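Long-range contacts in Sso-CP2 metallo-carboxypetidase (Sulfolobus solfataricus, PDB 4MMO), which is a zinc-dependent enzyme of the M20 family that probably acts as a carboxypeptidase, removing residues from the C-terminal end of peptides: residues Arg100-Asn105 with Pro411-Lys416; Glu228-Asp233 with Phe310-Asn315; Ala56-Asn61 with Val129-Glu134; Ile250-Leu255 with Glu270-Ala275; Pro202-Pro207 with Thr298-Arg303. One frame throughout, in Å; residues are numbered along the deposited sequence.

Contact 1: Arg100-Asn105 with Pro411-Lys416; sequences RGASDN and PNENIK
The guanidinium of R100 and the carboxylate of E413 lie nearly coplanar, their planes 30° apart, and E413 OE1 and CB sit at the guanidinium edge. R100 NH1 meets E413 OE1 on its anti lone pair at 2.9 Å, a salt bridge. The amide G101 N reaches E413 OE1 from above the carboxylate plane, also at 2.9 Å and almost straight. E413 OE2 takes S103 N on its anti lone pair at 2.7 Å and D104 N from above the plane at 3.1 Å, so two donors grip each oxygen. An extended E413 chain, CG anti to the backbone N (chi1 175°), delivers the group to the amides that open helix 102-121, whose dipole would probably stabilise its negative charge. Beside it, I415 CG2 packs on A102 CB at 3.9 Å. R100 is braced further by the carbonyls of Q75, P76 and A410. E413 is thereby a second-shell anchor for the backbone of D104, which binds the zinc ion with H71 and E163 and precedes a cis peptide. The contact joins the N-terminus of helix 102-121 to strand 414-416, which pairs through I415 with I97 of strand 96-98 and runs straight into helix 417-433.

Contact 2: Glu228-Asp233 with Phe310-Asn315; sequences EGFYDD and FRLVPN. With SO4 (sulfate ion), chain D.
This contact belongs to the M20 dimerisation domain, where an antiparallel sheet is covered by helices, and it ties the loop between helices 207-218 and 239-247 to the end of strand 299-312. F230 is the loop's apolar anchor. With CG anti to the backbone N (chi1 -174°), the ring lies against the strand's side chains, and F230 CE1 comes within 3.9 Å of F310 CD2, the two side chains crossing obliquely. F230 CZ, the ring tip, also touches L312 CD2 at 4.2 Å. V321 of helix 318-331 packs on both F230 and L312, while L325 of that helix touches F310, so the three side chains share one hydrophobic layer between sheet and helix. Within the loop, F230 CD2 stands 3.7 Å above the centre of the Y231 ring.

R311 takes no part in this layer. Its chain leads away to a sulfate, probably from the crystallisation liquor, and R311 NH1 binds sulfate O4 at 2.8 Å with the sulphur in the guanidinium plane. H197 of the second subunit also binds the sulfate, and S198 of that subunit accepts from R311 NH2, so this arginine lies at the subunit interface. Past the strand's end, one backbone bond closes the contact at the cis peptide between P314 and N315, whose nitrogen, N315 N, donates to D233 O at 2.7 Å, from 30° above the carbonyl plane.

Contact 3: Ala56-Asn61 with Val129-Glu134; sequences AEINVN and VKLLYE
Four backbone bonds make the tight part of this contact, where strand 56-58 runs antiparallel to strand 129-134. A56 and L131 form one hydrogen-bonded pair, I58 and V129 the next. The shortest bond, I58 N to V129 O at 2.7 Å, is almost straight and nearly along the C=O axis; L131 N to A56 O, at 2.8 Å, has the same form. The longest, A56 N to L131 O, stretches to 3.3 Å but still lies on a carbonyl lone pair. On the face of A56, I58, V129 and L131, the I58 CD1 methyl reaches across the strand boundary, 4.0 Å from V129 CG1 and equally far from L131 CG. Helices 24-39 and 102-121 bury this face, with L39 on both I58 and L131.

The other face is looser. E57 and K130, a non-hydrogen-bonded pair, lie side by side with extended chains, yet E57 OE2 stays 4.7 Å from K130 NZ, which instead donates to the carbonyls of K154 and K156. Past I58 the strand gives way to a loop, exposed at N59 and N61. Strand 128-134 lies between strands 53-58 and 65-71 in a mixed sheet flanked by helices, the alpha/beta catalytic domain characteristic of M20 peptidases.

Contact 4: Ile250-Leu255 with Glu270-Ala275; sequences IDVEEL and EKIAEA
I272 has CG1 beside the backbone N and anti to the carbonyl carbon (chi1 -71°), with CD1 extended beyond it at chi2 166°, so its two branches meet different neighbours. I272 CD1 enters the fork of V252, 3.7 Å from V252 CG1 and equally from V252 CG2. I272 CG2 faces L255 CD2 tip to tip at 4.0 Å and also approaches I250 CD1 at 3.8 Å. I250 CD1, at the end of an extended chain, rests 3.6 Å from A273 CB. Helix 252-259 begins here, D251 OD1 at its N-cap making weak bonds to E253 N and E254 N. L203 of the second subunit packs on L255, I272 and A275. An alanine at I272 would remove both touching branches and would probably loosen the V252 and L255 packing as well as the bed for L203. The side chains that meet are all apolar, implying that helix 269-278 holds the start of helix 252-259, with I250 just before it, by shape and burial rather than directed bonds.

Contact 5: Pro202-Pro207 with Thr298-Arg303; sequences PLVRNP and TIVPHR
The pyrrolidine ring of P207 makes the closest approach, a notably tight one: P207 CD lies 2.9 Å and P207 CG 3.0 Å from P301 O, two ring carbons set against one backbone acceptor. P207 CG also passes along the backbone that follows, 3.9 Å from R303 N. V300 CG1, anti to its backbone N (chi1 -175°), is the second focus. V204 CG2 meets V300 CG1 at 4.0 Å, crossing obliquely, and N206 ND2 does so at 3.9 Å, while N206 ND2 lies 3.7 Å from P301 CD.

What positions these groups lies partly in the second subunit. N206 ND2 donates to N283 and V284 of that subunit, and N206 OD1 caps helix 207-218 at I209 N; its amide therefore joins a helix start to the dimer interface. V284 of the second subunit packs on P301, and F261 of that subunit on V204. On the strand side, H302 and R303 are both tied to D190, and V300 pairs by backbone bonds with L196. A glycine in place of P207 would remove the ring carbons against P301 O and would probably loosen the grip of the helix start on the P301-R303 backbone. The rest is van der Waals packing, the amide nitrogen of N206 set against aliphatic carbons; directional bonding therefore comes from outside the two segments: the helix cap, D190, L196 and the second subunit.

Contacts 1 and 3 belong to the catalytic domain, and helix 102-121, whose start contact 1 holds, runs on toward strand 128-134 of contact 3. Contacts 2, 4 and 5 lie in the dimerisation domain. Contacts 2 and 5 use opposite ends of strand 299-312, and contact 4 is nested in the loop each closes. All five are largely buried, with exposed rims at N315 and R303. Chemistry follows place: a buried carboxylate gripped by amides near the zinc, backbone pairing in contact 3, an aromatic-aliphatic layer plus one backbone bond in contact 2. The second subunit is met by apolar packing in contact 4, by packing and hydrogen bonds in contact 5, and through R311 in contact 2.

Contact 1: Arg100-Asn105 with Pro411-Lys416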
# COMPACT_ATOMS: atom_id res chain seq x y z
N ARG A 100 7.49 21.97 16.16
CA ARG A 100 8.06 21.44 14.93
C ARG A 100 9.10 22.44 14.43
O ARG A 100 8.82 23.64 14.33
CB ARG A 100 6.97 21.22 13.87
CG ARG A 100 7.46 21.05 12.44
CD ARG A 100 8.34 19.81 12.25
NE ARG A 100 7.57 18.57 12.11
CZ ARG A 100 7.50 17.59 13.01
NH1 ARG A 100 8.17 17.65 14.15
NH2 ARG A 100 6.75 16.53 12.75
N GLY A 101 10.29 21.94 14.12
CA GLY A 101 11.37 22.78 13.63
C GLY A 101 12.36 23.25 14.69
O GLY A 101 13.29 23.99 14.40
N ALA A 102 12.16 22.82 15.93
CA ALA A 102 13.01 23.27 17.03
C ALA A 102 14.44 22.74 16.85
O ALA A 102 15.41 23.48 17.01
CB ALA A 102 12.43 22.81 18.35
N SER A 103 14.54 21.47 16.50
CA SER A 103 15.81 20.81 16.25
C SER A 103 16.21 20.91 14.78
O SER A 103 17.33 21.32 14.45
CB SER A 103 15.72 19.34 16.66
OG SER A 103 16.91 18.65 16.36
N ASP A 104 15.28 20.55 13.90
CA ASP A 104 15.50 20.51 12.46
C ASP A 104 14.58 21.53 11.79
O ASP A 104 13.43 21.19 11.51
CB ASP A 104 15.19 19.10 11.94
CG ASP A 104 15.33 18.96 10.42
OD1 ASP A 104 15.97 19.82 9.78
OD2 ASP A 104 14.81 17.97 9.87
N ASN A 105 15.03 22.76 11.51
CA ASN A 105 16.42 23.20 11.63
C ASN A 105 16.48 24.67 12.09
O ASN A 105 17.48 25.36 11.88
CB ASN A 105 17.11 23.03 10.27
CG ASN A 105 18.59 23.43 10.27
OD1 ASN A 105 19.03 24.19 9.40
ND2 ASN A 105 19.35 22.92 11.24
N PRO A 411 6.32 13.57 16.37
CA PRO A 411 5.53 14.53 17.13
C PRO A 411 6.21 14.97 18.43
O PRO A 411 7.05 14.25 18.96
CB PRO A 411 4.24 13.76 17.44
CG PRO A 411 4.64 12.34 17.41
CD PRO A 411 5.72 12.23 16.37
N ASN A 412 5.84 16.15 18.91
CA ASN A 412 6.40 16.73 20.12
C ASN A 412 7.90 16.97 19.99
O ASN A 412 8.67 16.66 20.89
CB ASN A 412 6.10 15.84 21.33
CG ASN A 412 4.61 15.58 21.51
OD1 ASN A 412 3.81 16.51 21.52
ND2 ASN A 412 4.24 14.31 21.62
N GLU A 413 8.30 17.51 18.85
CA GLU A 413 9.68 17.92 18.66
C GLU A 413 10.02 19.03 19.64
O GLU A 413 9.22 19.93 19.87
CB GLU A 413 9.91 18.40 17.23
CG GLU A 413 11.32 18.95 16.99
CD GLU A 413 11.51 19.43 15.57
OE1 GLU A 413 10.66 19.12 14.71
OE2 GLU A 413 12.52 20.13 15.31
N ASN A 414 11.23 18.98 20.20
CA ASN A 414 11.66 19.98 21.17
C ASN A 414 13.17 20.08 21.31
O ASN A 414 13.89 19.15 20.94
CB ASN A 414 11.07 19.64 22.54
CG ASN A 414 11.71 18.42 23.16
OD1 ASN A 414 12.71 18.52 23.86
ND2 ASN A 414 11.14 17.25 22.89
N ILE A 415 13.64 21.21 21.83
CA ILE A 415 15.05 21.37 22.19
C ILE A 415 15.18 21.95 23.60
O ILE A 415 14.37 22.78 24.02
CB ILE A 415 15.82 22.27 21.19
CG1 ILE A 415 15.22 23.67 21.12
CG2 ILE A 415 15.81 21.64 19.81
CD1 ILE A 415 16.22 24.72 20.72
N LYS A 416 16.19 21.50 24.34
CA LYS A 416 16.50 22.09 25.63
C LYS A 416 16.97 23.52 25.42
O LYS A 416 17.81 23.78 24.55
CB LYS A 416 17.57 21.28 26.36
CG LYS A 416 17.13 19.89 26.78
CD LYS A 416 18.27 19.12 27.43
CE LYS A 416 17.93 17.64 27.57
NZ LYS A 416 19.06 16.85 28.13

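Contact 2: Glu228-Asp233 with Phe310-Asn315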
# COMPACT_ATOMS: atom_id res chain seq x y z
N GLU A 228 22.46 -4.75 -12.00
CA GLU A 228 23.78 -4.91 -12.60
C GLU A 228 24.53 -3.58 -12.63
O GLU A 228 24.01 -2.58 -13.13
CB GLU A 228 23.66 -5.48 -14.01
CG GLU A 228 25.00 -5.77 -14.68
CD GLU A 228 24.84 -6.31 -16.09
OE1 GLU A 228 23.79 -6.92 -16.39
OE2 GLU A 228 25.77 -6.12 -16.91
N GLY A 229 25.74 -3.58 -12.08
CA GLY A 229 26.59 -2.40 -12.08
C GLY A 229 26.43 -1.49 -10.87
O GLY A 229 27.15 -0.50 -10.74
N PHE A 230 25.49 -1.82 -9.99
CA PHE A 230 25.15 -0.95 -8.86
C PHE A 230 26.35 -0.66 -7.94
O PHE A 230 26.53 0.47 -7.49
CB PHE A 230 24.02 -1.58 -8.06
CG PHE A 230 23.49 -0.72 -6.95
CD1 PHE A 230 22.57 0.28 -7.21
CD2 PHE A 230 23.91 -0.91 -5.64
CE1 PHE A 230 22.08 1.07 -6.19
CE2 PHE A 230 23.42 -0.13 -4.62
CZ PHE A 230 22.51 0.87 -4.89
N TYR A 231 27.16 -1.68 -7.68
CA TYR A 231 28.27 -1.56 -6.73
C TYR A 231 29.60 -1.18 -7.38
O TYR A 231 30.58 -0.93 -6.68
CB TYR A 231 28.44 -2.87 -5.95
CG TYR A 231 27.29 -3.17 -5.01
CD1 TYR A 231 27.22 -2.57 -3.75
CD2 TYR A 231 26.27 -4.03 -5.38
CE1 TYR A 231 26.17 -2.83 -2.89
CE2 TYR A 231 25.21 -4.30 -4.53
CZ TYR A 231 25.17 -3.70 -3.29
OH TYR A 231 24.12 -3.96 -2.44
N ASP A 232 29.64 -1.14 -8.71
CA ASP A 232 30.90 -0.90 -9.43
C ASP A 232 31.55 0.44 -9.05
O ASP A 232 32.77 0.53 -8.95
CB ASP A 232 30.68 -0.94 -10.94
CG ASP A 232 30.39 -2.34 -11.46
OD1 ASP A 232 30.62 -3.32 -10.71
OD2 ASP A 232 29.93 -2.47 -12.61
N ASP A 233 30.74 1.46 -8.83
CA ASP A 233 31.24 2.79 -8.51
C ASP A 233 31.46 2.98 -7.01
O ASP A 233 31.94 4.03 -6.58
CB ASP A 233 30.27 3.86 -9.02
CG ASP A 233 30.40 4.12 -10.51
OD1 ASP A 233 30.78 3.19 -11.26
OD2 ASP A 233 30.11 5.25 -10.95
N PHE A 310 16.77 4.91 -3.01
CA PHE A 310 18.10 4.32 -2.99
C PHE A 310 19.03 5.26 -2.24
O PHE A 310 19.20 6.41 -2.65
CB PHE A 310 18.65 4.16 -4.42
CG PHE A 310 17.90 3.18 -5.28
CD1 PHE A 310 16.75 3.57 -5.95
CD2 PHE A 310 18.36 1.89 -5.45
CE1 PHE A 310 16.07 2.67 -6.76
CE2 PHE A 310 17.68 0.99 -6.25
CZ PHE A 310 16.53 1.39 -6.91
N ARG A 311 19.64 4.79 -1.15
CA ARG A 311 20.67 5.57 -0.47
C ARG A 311 22.01 5.19 -1.07
O ARG A 311 22.32 4.01 -1.22
CB ARG A 311 20.67 5.28 1.03
CG ARG A 311 19.36 5.55 1.72
CD ARG A 311 19.09 7.03 1.86
NE ARG A 311 17.77 7.27 2.44
CZ ARG A 311 17.39 8.40 3.03
NH1 ARG A 311 18.23 9.42 3.12
NH2 ARG A 311 16.17 8.50 3.53
N LEU A 312 22.80 6.20 -1.42
CA LEU A 312 24.03 5.99 -2.17
C LEU A 312 25.27 6.39 -1.38
O LEU A 312 25.20 7.20 -0.45
CB LEU A 312 23.97 6.79 -3.47
CG LEU A 312 22.74 6.50 -4.33
CD1 LEU A 312 22.65 7.48 -5.50
CD2 LEU A 312 22.77 5.06 -4.83
N VAL A 313 26.40 5.81 -1.76
CA VAL A 313 27.68 6.11 -1.13
C VAL A 313 28.70 6.40 -2.22
O VAL A 313 28.48 6.03 -3.38
CB VAL A 313 28.17 4.93 -0.25
CG1 VAL A 313 27.16 4.63 0.84
CG2 VAL A 313 28.42 3.69 -1.10
N PRO A 314 29.81 7.07 -1.88
CA PRO A 314 30.81 7.42 -2.89
C PRO A 314 31.32 6.18 -3.62
O PRO A 314 31.52 5.19 -2.94
CB PRO A 314 31.93 8.06 -2.07
CG PRO A 314 31.28 8.54 -0.83
CD PRO A 314 30.20 7.54 -0.54
N ASN A 315 31.52 6.20 -4.95
CA ASN A 315 31.32 7.36 -5.82
C ASN A 315 30.09 7.17 -6.71
O ASN A 315 30.13 7.47 -7.90
CB ASN A 315 32.55 7.55 -6.70
CG ASN A 315 33.79 7.91 -5.90
OD1 ASN A 315 33.79 8.88 -5.14
ND2 ASN A 315 34.85 7.13 -6.06
S SO4 D . 17.03 12.57 5.16
O1 SO4 D . 15.67 12.09 4.93
O2 SO4 D . 17.10 14.02 4.90
O3 SO4 D . 17.36 12.17 6.54
O4 SO4 D . 17.97 11.91 4.27

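Contact 3: Ala56-Asn61 with Val129-Glu134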
# COMPACT_ATOMS: atom_id res chain seq x y z
N ALA A 56 22.38 36.48 2.24
CA ALA A 56 23.00 37.67 2.81
C ALA A 56 24.50 37.48 2.91
O ALA A 56 24.98 36.36 3.09
CB ALA A 56 22.41 37.97 4.18
N GLU A 57 25.23 38.58 2.79
CA GLU A 57 26.67 38.56 2.94
C GLU A 57 27.08 39.50 4.05
O GLU A 57 26.64 40.65 4.10
CB GLU A 57 27.35 38.97 1.63
CG GLU A 57 28.87 38.96 1.70
CD GLU A 57 29.53 39.20 0.36
OE1 GLU A 57 28.81 39.57 -0.60
OE2 GLU A 57 30.76 39.01 0.26
N ILE A 58 27.92 39.00 4.95
CA ILE A 58 28.54 39.81 5.99
C ILE A 58 30.02 39.88 5.68
O ILE A 58 30.77 38.95 5.96
CB ILE A 58 28.33 39.21 7.39
CG1 ILE A 58 26.84 39.03 7.68
CG2 ILE A 58 28.95 40.10 8.46
CD1 ILE A 58 26.30 37.67 7.30
N ASN A 59 30.44 40.99 5.06
CA ASN A 59 31.83 41.18 4.68
C ASN A 59 32.59 42.05 5.68
O ASN A 59 32.17 43.17 5.97
CB ASN A 59 31.93 41.81 3.30
CG ASN A 59 33.36 41.94 2.82
OD1 ASN A 59 33.98 40.96 2.40
ND2 ASN A 59 33.90 43.15 2.89
N VAL A 60 33.69 41.51 6.20
CA VAL A 60 34.57 42.26 7.10
C VAL A 60 35.99 42.32 6.54
O VAL A 60 36.95 42.47 7.29
CB VAL A 60 34.60 41.62 8.51
CG1 VAL A 60 33.24 41.75 9.18
CG2 VAL A 60 35.03 40.16 8.44
N ASN A 61 36.11 42.19 5.23
CA ASN A 61 37.40 42.26 4.54
C ASN A 61 38.42 41.24 5.05
O ASN A 61 39.63 41.49 5.00
CB ASN A 61 37.98 43.68 4.65
CG ASN A 61 37.11 44.71 3.95
OD1 ASN A 61 36.48 45.55 4.59
ND2 ASN A 61 37.07 44.64 2.62
N VAL A 129 31.19 36.04 6.04
CA VAL A 129 30.12 35.06 6.13
C VAL A 129 29.06 35.29 5.06
O VAL A 129 28.54 36.40 4.91
CB VAL A 129 29.47 35.08 7.53
CG1 VAL A 129 28.26 34.14 7.59
CG2 VAL A 129 30.48 34.69 8.57
N LYS A 130 28.77 34.23 4.32
CA LYS A 130 27.68 34.23 3.36
C LYS A 130 26.62 33.26 3.86
O LYS A 130 26.93 32.12 4.22
CB LYS A 130 28.18 33.80 1.99
CG LYS A 130 29.18 34.77 1.39
CD LYS A 130 29.67 34.29 0.04
CE LYS A 130 30.50 35.36 -0.65
NZ LYS A 130 30.99 34.90 -1.97
N LEU A 131 25.38 33.73 3.91
CA LEU A 131 24.26 32.94 4.42
C LEU A 131 23.36 32.48 3.29
O LEU A 131 23.01 33.26 2.40
CB LEU A 131 23.43 33.77 5.40
CG LEU A 131 24.13 34.37 6.62
CD1 LEU A 131 23.13 35.20 7.40
CD2 LEU A 131 24.74 33.28 7.49
N LEU A 132 23.00 31.20 3.31
CA LEU A 132 22.11 30.64 2.30
C LEU A 132 21.06 29.76 2.96
O LEU A 132 21.34 28.62 3.33
CB LEU A 132 22.90 29.84 1.26
CG LEU A 132 22.13 29.47 -0.01
CD1 LEU A 132 21.77 30.72 -0.78
CD2 LEU A 132 22.94 28.53 -0.89
N TYR A 133 19.85 30.31 3.10
CA TYR A 133 18.74 29.60 3.71
C TYR A 133 17.70 29.21 2.66
O TYR A 133 17.08 30.08 2.05
CB TYR A 133 18.08 30.48 4.76
CG TYR A 133 19.02 30.99 5.84
CD1 TYR A 133 20.08 30.22 6.28
CD2 TYR A 133 18.83 32.24 6.41
CE1 TYR A 133 20.93 30.68 7.27
CE2 TYR A 133 19.67 32.71 7.39
CZ TYR A 133 20.72 31.93 7.82
OH TYR A 133 21.57 32.40 8.80
N GLU A 134 17.51 27.90 2.46
CA GLU A 134 16.51 27.42 1.50
C GLU A 134 15.23 26.98 2.21
O GLU A 134 15.20 26.85 3.44
CB GLU A 134 17.06 26.26 0.66
CG GLU A 134 17.20 24.92 1.39
CD GLU A 134 17.05 23.72 0.46
OE1 GLU A 134 16.22 23.78 -0.47
OE2 GLU A 134 17.77 22.72 0.65

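Contact 4: Ile250-Leu255 with Glu270-Ala275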
# COMPACT_ATOMS: atom_id res chain seq x y z
N ILE A 250 27.83 3.13 19.68
CA ILE A 250 26.43 2.72 19.58
C ILE A 250 26.03 1.83 20.74
O ILE A 250 26.64 0.78 20.96
CB ILE A 250 26.18 1.93 18.27
CG1 ILE A 250 26.43 2.83 17.05
CG2 ILE A 250 24.76 1.37 18.23
CD1 ILE A 250 26.43 2.09 15.73
N ASP A 251 25.00 2.24 21.48
CA ASP A 251 24.36 1.37 22.45
C ASP A 251 23.33 0.54 21.68
O ASP A 251 22.24 1.02 21.38
CB ASP A 251 23.68 2.19 23.55
CG ASP A 251 23.16 1.32 24.69
OD1 ASP A 251 22.93 0.12 24.48
OD2 ASP A 251 22.98 1.86 25.80
N VAL A 252 23.68 -0.70 21.38
CA VAL A 252 22.86 -1.56 20.54
C VAL A 252 21.46 -1.77 21.12
O VAL A 252 20.47 -1.74 20.39
CB VAL A 252 23.53 -2.94 20.32
CG1 VAL A 252 22.62 -3.87 19.51
CG2 VAL A 252 24.86 -2.76 19.61
N GLU A 253 21.38 -1.99 22.43
CA GLU A 253 20.10 -2.29 23.05
C GLU A 253 19.22 -1.05 23.13
O GLU A 253 18.00 -1.14 22.99
CB GLU A 253 20.30 -2.88 24.45
CG GLU A 253 19.02 -3.36 25.11
CD GLU A 253 18.26 -4.37 24.26
OE1 GLU A 253 17.01 -4.37 24.30
OE2 GLU A 253 18.91 -5.16 23.55
N GLU A 254 19.83 0.10 23.35
CA GLU A 254 19.09 1.35 23.40
C GLU A 254 18.57 1.69 22.00
O GLU A 254 17.47 2.23 21.85
CB GLU A 254 19.98 2.48 23.93
CG GLU A 254 19.21 3.64 24.54
CD GLU A 254 18.46 3.23 25.81
OE1 GLU A 254 17.39 3.81 26.08
OE2 GLU A 254 18.96 2.34 26.53
N LEU A 255 19.38 1.38 20.99
CA LEU A 255 19.00 1.64 19.61
C LEU A 255 17.85 0.74 19.18
O LEU A 255 16.89 1.21 18.56
CB LEU A 255 20.20 1.44 18.67
CG LEU A 255 19.90 1.58 17.17
CD1 LEU A 255 19.25 2.91 16.85
CD2 LEU A 255 21.18 1.40 16.36
N GLU A 270 29.91 -2.56 16.03
CA GLU A 270 30.74 -2.16 14.90
C GLU A 270 30.08 -2.54 13.59
O GLU A 270 30.20 -1.83 12.59
CB GLU A 270 32.13 -2.79 14.99
CG GLU A 270 33.02 -2.52 13.78
CD GLU A 270 34.47 -2.91 14.01
OE1 GLU A 270 34.79 -3.44 15.09
OE2 GLU A 270 35.29 -2.68 13.09
N LYS A 271 29.35 -3.65 13.60
CA LYS A 271 28.69 -4.13 12.40
C LYS A 271 27.51 -3.23 12.06
O LYS A 271 27.22 -2.98 10.89
CB LYS A 271 28.22 -5.57 12.58
CG LYS A 271 27.76 -6.26 11.29
CD LYS A 271 28.81 -6.14 10.19
CE LYS A 271 28.80 -7.34 9.26
NZ LYS A 271 27.47 -7.58 8.66
N ILE A 272 26.83 -2.74 13.10
CA ILE A 272 25.71 -1.82 12.93
C ILE A 272 26.21 -0.50 12.38
O ILE A 272 25.62 0.07 11.46
CB ILE A 272 24.97 -1.60 14.26
CG1 ILE A 272 24.21 -2.87 14.65
CG2 ILE A 272 23.99 -0.43 14.17
CD1 ILE A 272 23.72 -2.89 16.08
N ALA A 273 27.32 -0.01 12.95
CA ALA A 273 27.91 1.25 12.52
C ALA A 273 28.32 1.17 11.05
O ALA A 273 28.11 2.11 10.29
CB ALA A 273 29.13 1.57 13.38
N GLU A 274 28.89 0.04 10.67
CA GLU A 274 29.33 -0.17 9.30
C GLU A 274 28.13 -0.17 8.35
O GLU A 274 28.10 0.58 7.38
CB GLU A 274 30.09 -1.48 9.18
CG GLU A 274 30.77 -1.69 7.84
CD GLU A 274 31.52 -3.01 7.76
OE1 GLU A 274 31.93 -3.52 8.82
OE2 GLU A 274 31.69 -3.53 6.64
N ALA A 275 27.14 -1.00 8.65
CA ALA A 275 25.96 -1.12 7.79
C ALA A 275 25.24 0.22 7.63
O ALA A 275 24.90 0.63 6.52
CB ALA A 275 25.00 -2.16 8.36

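Contact 5: Pro202-Pro207 with Thr298-Arg303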
# COMPACT_ATOMS: atom_id res chain seq x y z
N PRO A 202 -8.22 -15.53 -14.92
CA PRO A 202 -7.51 -16.36 -15.91
C PRO A 202 -7.29 -15.67 -17.26
O PRO A 202 -6.45 -16.12 -18.04
CB PRO A 202 -8.42 -17.58 -16.08
CG PRO A 202 -9.26 -17.61 -14.84
CD PRO A 202 -9.45 -16.18 -14.45
N LEU A 203 -8.03 -14.59 -17.53
CA LEU A 203 -8.00 -13.94 -18.84
C LEU A 203 -6.99 -12.79 -18.94
O LEU A 203 -6.64 -12.37 -20.05
CB LEU A 203 -9.39 -13.40 -19.19
CG LEU A 203 -10.55 -14.38 -19.18
CD1 LEU A 203 -11.80 -13.70 -19.71
CD2 LEU A 203 -10.23 -15.63 -19.98
N VAL A 204 -6.52 -12.29 -17.80
CA VAL A 204 -5.68 -11.10 -17.79
C VAL A 204 -4.47 -11.22 -16.88
O VAL A 204 -4.40 -12.11 -16.02
CB VAL A 204 -6.48 -9.87 -17.32
CG1 VAL A 204 -7.59 -9.56 -18.32
CG2 VAL A 204 -7.06 -10.11 -15.93
N ARG A 205 -3.51 -10.32 -17.07
CA ARG A 205 -2.40 -10.17 -16.15
C ARG A 205 -2.86 -9.34 -14.96
O ARG A 205 -3.70 -8.45 -15.11
CB ARG A 205 -1.22 -9.49 -16.83
CG ARG A 205 -0.62 -10.27 -17.99
CD ARG A 205 0.80 -9.81 -18.28
NE ARG A 205 1.70 -10.15 -17.18
CZ ARG A 205 2.36 -11.30 -17.06
NH1 ARG A 205 2.23 -12.24 -17.98
NH2 ARG A 205 3.15 -11.51 -16.02
N ASN A 206 -2.32 -9.64 -13.79
CA ASN A 206 -2.62 -8.89 -12.58
C ASN A 206 -1.43 -7.96 -12.29
O ASN A 206 -0.29 -8.43 -12.21
CB ASN A 206 -2.91 -9.86 -11.43
CG ASN A 206 -3.13 -9.17 -10.10
OD1 ASN A 206 -2.28 -8.42 -9.61
ND2 ASN A 206 -4.27 -9.44 -9.48
N PRO A 207 -1.68 -6.65 -12.15
CA PRO A 207 -0.56 -5.71 -11.96
C PRO A 207 0.10 -5.81 -10.58
O PRO A 207 1.29 -5.53 -10.48
CB PRO A 207 -1.22 -4.35 -12.15
CG PRO A 207 -2.63 -4.56 -11.71
CD PRO A 207 -2.98 -5.96 -12.15
N THR A 298 -13.33 -8.92 -3.90
CA THR A 298 -12.59 -9.74 -4.86
C THR A 298 -12.51 -9.08 -6.23
O THR A 298 -13.51 -8.92 -6.93
CB THR A 298 -13.20 -11.16 -4.96
OG1 THR A 298 -12.58 -11.88 -6.03
CG2 THR A 298 -14.71 -11.10 -5.20
N ILE A 299 -11.30 -8.69 -6.62
CA ILE A 299 -11.08 -8.01 -7.88
C ILE A 299 -9.70 -8.28 -8.47
O ILE A 299 -8.78 -8.67 -7.76
CB ILE A 299 -11.19 -6.48 -7.73
CG1 ILE A 299 -10.32 -5.99 -6.56
CG2 ILE A 299 -12.63 -6.06 -7.52
CD1 ILE A 299 -9.95 -4.52 -6.64
N VAL A 300 -9.57 -8.08 -9.78
CA VAL A 300 -8.26 -7.88 -10.38
C VAL A 300 -8.06 -6.37 -10.50
O VAL A 300 -8.77 -5.72 -11.28
CB VAL A 300 -8.15 -8.49 -11.79
CG1 VAL A 300 -6.72 -8.35 -12.32
CG2 VAL A 300 -8.57 -9.94 -11.78
N PRO A 301 -7.12 -5.79 -9.72
CA PRO A 301 -6.96 -4.34 -9.85
C PRO A 301 -6.33 -4.00 -11.19
O PRO A 301 -5.65 -4.85 -11.77
CB PRO A 301 -6.01 -3.99 -8.70
CG PRO A 301 -6.00 -5.20 -7.80
CD PRO A 301 -6.19 -6.35 -8.73
N HIS A 302 -6.55 -2.78 -11.68
CA HIS A 302 -6.01 -2.39 -12.98
C HIS A 302 -4.72 -1.60 -12.81
O HIS A 302 -3.96 -1.41 -13.77
CB HIS A 302 -7.04 -1.59 -13.78
CG HIS A 302 -7.33 -0.23 -13.23
ND1 HIS A 302 -6.59 0.88 -13.56
CD2 HIS A 302 -8.28 0.20 -12.37
CE1 HIS A 302 -7.07 1.94 -12.93
NE2 HIS A 302 -8.10 1.55 -12.19
N ARG A 303 -4.46 -1.16 -11.58
CA ARG A 303 -3.33 -0.28 -11.30
C ARG A 303 -2.55 -0.74 -10.07
O ARG A 303 -3.13 -1.20 -9.09
CB ARG A 303 -3.85 1.15 -11.09
CG ARG A 303 -2.81 2.24 -11.21
CD ARG A 303 -3.48 3.61 -11.23
NE ARG A 303 -2.52 4.70 -11.10
CZ ARG A 303 -1.94 5.34 -12.11
NH1 ARG A 303 -2.21 5.02 -13.37
NH2 ARG A 303 -1.08 6.32 -11.86